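Local coordinates for replication initiation and membrane attachment protein (PDB 5WTN) that probably helps load the replicative helicase during initiation and restart of bacterial DNA replication, acting as a tetrameric primosomal protein, at residues A[81-93]-A[103-115]. Residues are numbered along the deposited sequence; the frame is centred on the assembly and turned at random.
Sequences RLKLEGIGLLDTY and KLFLYELRPPLAP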
loop_
_atom_site.group_PDB
_atom_site.type_symbol
_atom_site.label_atom_id
_atom_site.label_comp_id
_atom_site.label_asym_id
_atom_site.label_seq_id
_atom_site.Cartn_x
_atom_site.Cartn_y
_atom_site.Cartn_z
ATOM N N ARG A 81 -25.370 0.578 3.512
ATOM C CA ARG A 81 -25.071 1.874 2.941
ATOM C C ARG A 81 -25.358 3.019 3.919
ATOM O O ARG A 81 -24.641 4.010 3.970
ATOM C CB ARG A 81 -25.894 2.106 1.677
ATOM C CG ARG A 81 -25.312 3.225 0.845
ATOM C CD ARG A 81 -26.254 3.797 -0.164
ATOM N NE ARG A 81 -27.064 4.864 0.400
ATOM C CZ ARG A 81 -28.198 5.275 -0.147
ATOM N NH1 ARG A 81 -28.625 4.689 -1.260
ATOM N NH2 ARG A 81 -28.907 6.253 0.417
ATOM N N LEU A 82 -26.408 2.866 4.700
ATOM C CA LEU A 82 -26.844 3.912 5.595
ATOM C C LEU A 82 -25.970 3.967 6.857
ATOM O O LEU A 82 -25.748 5.029 7.424
ATOM C CB LEU A 82 -28.326 3.698 5.947
ATOM C CG LEU A 82 -29.405 4.528 5.258
ATOM C CD1 LEU A 82 -29.248 4.513 3.754
ATOM C CD2 LEU A 82 -30.748 3.975 5.668
ATOM N N LYS A 83 -25.474 2.816 7.288
ATOM C CA LYS A 83 -24.528 2.790 8.384
ATOM C C LYS A 83 -23.263 3.522 7.987
ATOM O O LYS A 83 -22.735 4.298 8.759
ATOM C CB LYS A 83 -24.205 1.368 8.790
ATOM C CG LYS A 83 -25.387 0.676 9.371
ATOM C CD LYS A 83 -24.978 -0.633 9.975
ATOM C CE LYS A 83 -26.182 -1.442 10.370
ATOM N NZ LYS A 83 -25.707 -2.651 11.075
ATOM N N LEU A 84 -22.797 3.285 6.769
ATOM C CA LEU A 84 -21.630 3.993 6.275
ATOM C C LEU A 84 -21.892 5.483 6.224
ATOM O O LEU A 84 -21.005 6.259 6.528
ATOM C CB LEU A 84 -21.170 3.467 4.912
ATOM C CG LEU A 84 -20.642 2.039 4.902
ATOM C CD1 LEU A 84 -19.971 1.751 3.605
ATOM C CD2 LEU A 84 -19.686 1.792 6.032
ATOM N N GLU A 85 -23.111 5.880 5.877
ATOM C CA GLU A 85 -23.457 7.299 5.805
ATOM C C GLU A 85 -23.405 7.995 7.169
ATOM O O GLU A 85 -22.736 9.016 7.330
ATOM C CB GLU A 85 -24.841 7.479 5.179
ATOM C CG GLU A 85 -24.873 7.278 3.673
ATOM C CD GLU A 85 -26.225 7.601 3.069
ATOM O OE1 GLU A 85 -26.959 8.422 3.657
ATOM O OE2 GLU A 85 -26.555 7.032 2.007
ATOM N N GLY A 86 -24.121 7.439 8.141
ATOM C CA GLY A 86 -24.236 8.021 9.453
ATOM C C GLY A 86 -22.909 8.103 10.148
ATOM O O GLY A 86 -22.644 9.077 10.853
ATOM N N ILE A 87 -22.049 7.118 9.925
ATOM C CA ILE A 87 -20.767 7.108 10.615
ATOM C C ILE A 87 -19.680 7.944 9.913
ATOM O O ILE A 87 -18.548 8.011 10.379
ATOM C CB ILE A 87 -20.277 5.679 10.956
ATOM C CG1 ILE A 87 -19.437 5.717 12.242
ATOM C CG2 ILE A 87 -19.465 5.086 9.820
ATOM C CD1 ILE A 87 -19.576 4.535 13.086
ATOM N N GLY A 88 -20.033 8.579 8.805
ATOM C CA GLY A 88 -19.144 9.510 8.161
ATOM C C GLY A 88 -18.384 8.957 6.977
ATOM O O GLY A 88 -17.806 9.720 6.199
ATOM N N LEU A 89 -18.393 7.631 6.843
ATOM C CA LEU A 89 -17.676 6.913 5.780
ATOM C C LEU A 89 -18.165 7.129 4.326
ATOM O O LEU A 89 -17.436 6.845 3.380
ATOM C CB LEU A 89 -17.598 5.433 6.123
ATOM C CG LEU A 89 -16.621 5.142 7.283
ATOM C CD1 LEU A 89 -16.622 3.679 7.698
ATOM C CD2 LEU A 89 -15.183 5.597 6.951
ATOM N N LEU A 90 -19.397 7.596 4.137
ATOM C CA LEU A 90 -19.899 7.777 2.788
ATOM C C LEU A 90 -20.864 8.939 2.656
ATOM O O LEU A 90 -21.817 9.047 3.422
ATOM C CB LEU A 90 -20.560 6.477 2.282
ATOM C CG LEU A 90 -21.305 6.556 0.931
ATOM C CD1 LEU A 90 -20.386 6.445 -0.275
ATOM C CD2 LEU A 90 -22.436 5.546 0.846
ATOM N N ASP A 91 -20.656 9.780 1.648
ATOM C CA ASP A 91 -21.638 10.808 1.326
ATOM C C ASP A 91 -22.399 10.392 0.089
ATOM O O ASP A 91 -21.819 9.923 -0.892
ATOM C CB ASP A 91 -20.993 12.183 1.101
ATOM C CG ASP A 91 -20.619 12.892 2.404
ATOM O OD1 ASP A 91 -21.241 12.594 3.447
ATOM O OD2 ASP A 91 -19.700 13.754 2.387
ATOM N N THR A 92 -23.711 10.562 0.146
ATOM C CA THR A 92 -24.575 10.141 -0.944
ATOM C C THR A 92 -25.306 11.321 -1.546
ATOM O O THR A 92 -25.941 12.100 -0.835
ATOM C CB THR A 92 -25.582 9.048 -0.496
ATOM O OG1 THR A 92 -24.859 7.901 -0.029
ATOM C CG2 THR A 92 -26.495 8.637 -1.659
ATOM N N TYR A 93 -25.209 11.447 -2.864
ATOM C CA TYR A 93 -25.921 12.493 -3.579
ATOM C C TYR A 93 -26.875 11.863 -4.573
ATOM O O TYR A 93 -26.621 10.768 -5.079
ATOM C CB TYR A 93 -24.935 13.392 -4.332
ATOM C CG TYR A 93 -23.968 14.171 -3.464
ATOM C CD1 TYR A 93 -24.238 15.475 -3.090
ATOM C CD2 TYR A 93 -22.768 13.603 -3.033
ATOM C CE1 TYR A 93 -23.352 16.186 -2.310
ATOM C CE2 TYR A 93 -21.878 14.311 -2.259
ATOM C CZ TYR A 93 -22.168 15.605 -1.900
ATOM O OH TYR A 93 -21.278 16.321 -1.125
ATOM N N LYS A 103 -33.345 6.663 -10.927
ATOM C CA LYS A 103 -32.488 7.576 -10.180
ATOM C C LYS A 103 -30.984 7.416 -10.488
ATOM O O LYS A 103 -30.508 6.327 -10.849
ATOM C CB LYS A 103 -32.705 7.376 -8.681
ATOM C CG LYS A 103 -34.034 7.837 -8.125
ATOM C CD LYS A 103 -34.106 7.399 -6.676
ATOM C CE LYS A 103 -35.197 8.075 -5.878
ATOM N NZ LYS A 103 -35.109 7.582 -4.469
ATOM N N LEU A 104 -30.237 8.506 -10.332
ATOM C CA LEU A 104 -28.779 8.447 -10.446
ATOM C C LEU A 104 -28.091 8.863 -9.130
ATOM O O LEU A 104 -28.150 10.027 -8.749
ATOM C CB LEU A 104 -28.299 9.335 -11.597
ATOM C CG LEU A 104 -26.786 9.498 -11.760
ATOM C CD1 LEU A 104 -26.111 8.155 -11.971
ATOM C CD2 LEU A 104 -26.462 10.448 -12.895
ATOM N N PHE A 105 -27.435 7.918 -8.460
ATOM C CA PHE A 105 -26.729 8.198 -7.204
ATOM C C PHE A 105 -25.251 8.512 -7.394
ATOM O O PHE A 105 -24.593 7.929 -8.253
ATOM C CB PHE A 105 -26.831 7.007 -6.261
ATOM C CG PHE A 105 -28.202 6.771 -5.764
ATOM C CD1 PHE A 105 -28.678 7.468 -4.674
ATOM C CD2 PHE A 105 -29.039 5.867 -6.402
ATOM C CE1 PHE A 105 -29.960 7.259 -4.204
ATOM C CE2 PHE A 105 -30.332 5.656 -5.941
ATOM C CZ PHE A 105 -30.790 6.355 -4.839
ATOM N N LEU A 106 -24.735 9.431 -6.585
ATOM C CA LEU A 106 -23.301 9.649 -6.499
ATOM C C LEU A 106 -22.845 9.135 -5.140
ATOM O O LEU A 106 -23.268 9.634 -4.104
ATOM C CB LEU A 106 -22.995 11.137 -6.632
ATOM C CG LEU A 106 -21.703 11.540 -7.344
ATOM C CD1 LEU A 106 -21.690 13.033 -7.631
ATOM C CD2 LEU A 106 -20.505 11.127 -6.514
ATOM N N TYR A 107 -22.003 8.114 -5.140
ATOM C CA TYR A 107 -21.463 7.592 -3.895
ATOM C C TYR A 107 -20.078 8.147 -3.702
ATOM O O TYR A 107 -19.141 7.749 -4.388
ATOM C CB TYR A 107 -21.389 6.073 -3.962
ATOM C CG TYR A 107 -22.738 5.429 -3.894
ATOM C CD1 TYR A 107 -23.724 5.938 -3.063
ATOM C CD2 TYR A 107 -23.046 4.332 -4.673
ATOM C CE1 TYR A 107 -24.984 5.359 -2.994
ATOM C CE2 TYR A 107 -24.308 3.743 -4.614
ATOM C CZ TYR A 107 -25.275 4.261 -3.773
ATOM O OH TYR A 107 -26.528 3.690 -3.704
ATOM N N GLU A 108 -19.949 9.067 -2.756
ATOM C CA GLU A 108 -18.677 9.761 -2.536
ATOM C C GLU A 108 -17.969 9.154 -1.322
ATOM O O GLU A 108 -18.383 9.326 -0.176
ATOM C CB GLU A 108 -18.929 11.275 -2.402
ATOM C CG GLU A 108 -17.862 12.105 -1.709
ATOM C CD GLU A 108 -16.649 12.394 -2.586
ATOM O OE1 GLU A 108 -16.655 12.004 -3.781
ATOM O OE2 GLU A 108 -15.684 13.013 -2.078
ATOM N N LEU A 109 -16.903 8.414 -1.585
ATOM C CA LEU A 109 -16.219 7.714 -0.506
ATOM C C LEU A 109 -15.381 8.633 0.362
ATOM O O LEU A 109 -14.642 9.485 -0.130
ATOM C CB LEU A 109 -15.322 6.629 -1.073
ATOM C CG LEU A 109 -15.980 5.293 -1.325
ATOM C CD1 LEU A 109 -14.933 4.384 -1.860
ATOM C CD2 LEU A 109 -16.511 4.735 -0.019
ATOM N N ARG A 110 -15.469 8.444 1.665
ATOM C CA ARG A 110 -14.651 9.219 2.581
ATOM C C ARG A 110 -13.696 8.298 3.330
ATOM O O ARG A 110 -14.032 7.170 3.676
ATOM C CB ARG A 110 -15.560 9.969 3.530
ATOM C CG ARG A 110 -16.573 10.852 2.802
ATOM C CD ARG A 110 -17.221 11.829 3.762
ATOM N NE ARG A 110 -16.199 12.471 4.591
ATOM C CZ ARG A 110 -15.776 13.725 4.439
ATOM N NH1 ARG A 110 -16.316 14.519 3.512
ATOM N NH2 ARG A 110 -14.818 14.184 5.235
ATOM N N PRO A 111 -12.467 8.768 3.558
ATOM C CA PRO A 111 -11.476 7.978 4.318
ATOM C C PRO A 111 -11.816 7.974 5.800
ATOM O O PRO A 111 -12.472 8.902 6.285
ATOM C CB PRO A 111 -10.176 8.736 4.072
ATOM C CG PRO A 111 -10.449 9.489 2.773
ATOM C CD PRO A 111 -11.859 9.914 2.866
ATOM N N PRO A 112 -11.396 6.934 6.519
ATOM C CA PRO A 112 -11.723 6.962 7.946
ATOM C C PRO A 112 -10.990 8.069 8.691
ATOM O O PRO A 112 -10.137 8.768 8.144
ATOM C CB PRO A 112 -11.270 5.581 8.446
ATOM C CG PRO A 112 -10.411 5.030 7.375
ATOM C CD PRO A 112 -10.806 5.662 6.088
ATOM N N LEU A 113 -11.315 8.224 9.957
ATOM C CA LEU A 113 -10.567 9.155 10.773
ATOM C C LEU A 113 -9.156 8.620 10.982
ATOM O O LEU A 113 -8.890 7.420 10.812
ATOM C CB LEU A 113 -11.248 9.348 12.114
ATOM C CG LEU A 113 -12.539 10.139 12.177
ATOM C CD1 LEU A 113 -13.103 10.047 13.598
ATOM C CD2 LEU A 113 -12.281 11.573 11.747
ATOM N N ALA A 114 -8.231 9.516 11.311
ATOM C CA ALA A 114 -6.894 9.074 11.702
ATOM C C ALA A 114 -7.062 8.524 13.100
ATOM O O ALA A 114 -7.891 9.013 13.867
ATOM C CB ALA A 114 -5.937 10.215 11.689
ATOM N N PRO A 115 -6.308 7.487 13.432
ATOM C CA PRO A 115 -6.462 6.882 14.759
ATOM C C PRO A 115 -6.488 7.913 15.921
ATOM O O PRO A 115 -7.275 7.732 16.843
ATOM C CB PRO A 115 -5.225 5.984 14.876
ATOM C CG PRO A 115 -4.839 5.691 13.478
ATOM C CD PRO A 115 -5.271 6.834 12.618
#
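Tyr93 and Leu106 form an antiparallel hydrogen-bonded pair: Tyr93 N to Leu106 O is 2.9 Å and the return bond from Leu106 N to Tyr93 O is 2.8 Å, both nearly straight at the hydrogen. CB of Tyr93 packs on CB of Leu106, and CB of Glu108 comes to the edge of the tyrosine ring. Two residues along, past the non-hydrogen-bonded pair Thr92-Tyr107, Asp91 and Glu108 bond in the same reciprocal way, and Arg110 N continues the register by reaching Leu89 O. The Arg110 side chain reaches across to the 81-93 segment: with chi1 at -56°, CG lies beside the backbone N, CD rests 3.3 Å from Gly88 O, and NH1 makes a long salt bridge to Asp91 OD2 (3.6 Å), carboxylate and guanidinium planes being 56° apart. Asp195 and Glu196 of the second subunit also lie near this guanidinium, through weak contacts.

On the other face, Tyr107 lies alongside Thr92, whose OG1 meets the ring edge in plane, while CD1 of Leu90 packs on CB of Tyr107. From helix 74-86, Arg81 crosses Tyr107 at about a right angle, its CD 3.5 Å from Tyr107 CE1; the NH1 bond to Tyr107 OH is weak, and that hydroxyl also bonds His63. NE and NH2 of Arg81 both grip Glu85 OE2, which Thr92 OG1 meets from above the carboxylate plane. A leucine in place of Arg81 would probably leave Glu85 OE2 without its charged mate and Thr92 as its one remaining donor among these groups.

Tyr93 also pairs with a strand of the second subunit, extending the sheet across the interface. The strand axes run 160° apart and 4.8 Å from each other at closest approach, evidence of an antiparallel beta hairpin following helix 74-86, as in the wing of winged-helix domains.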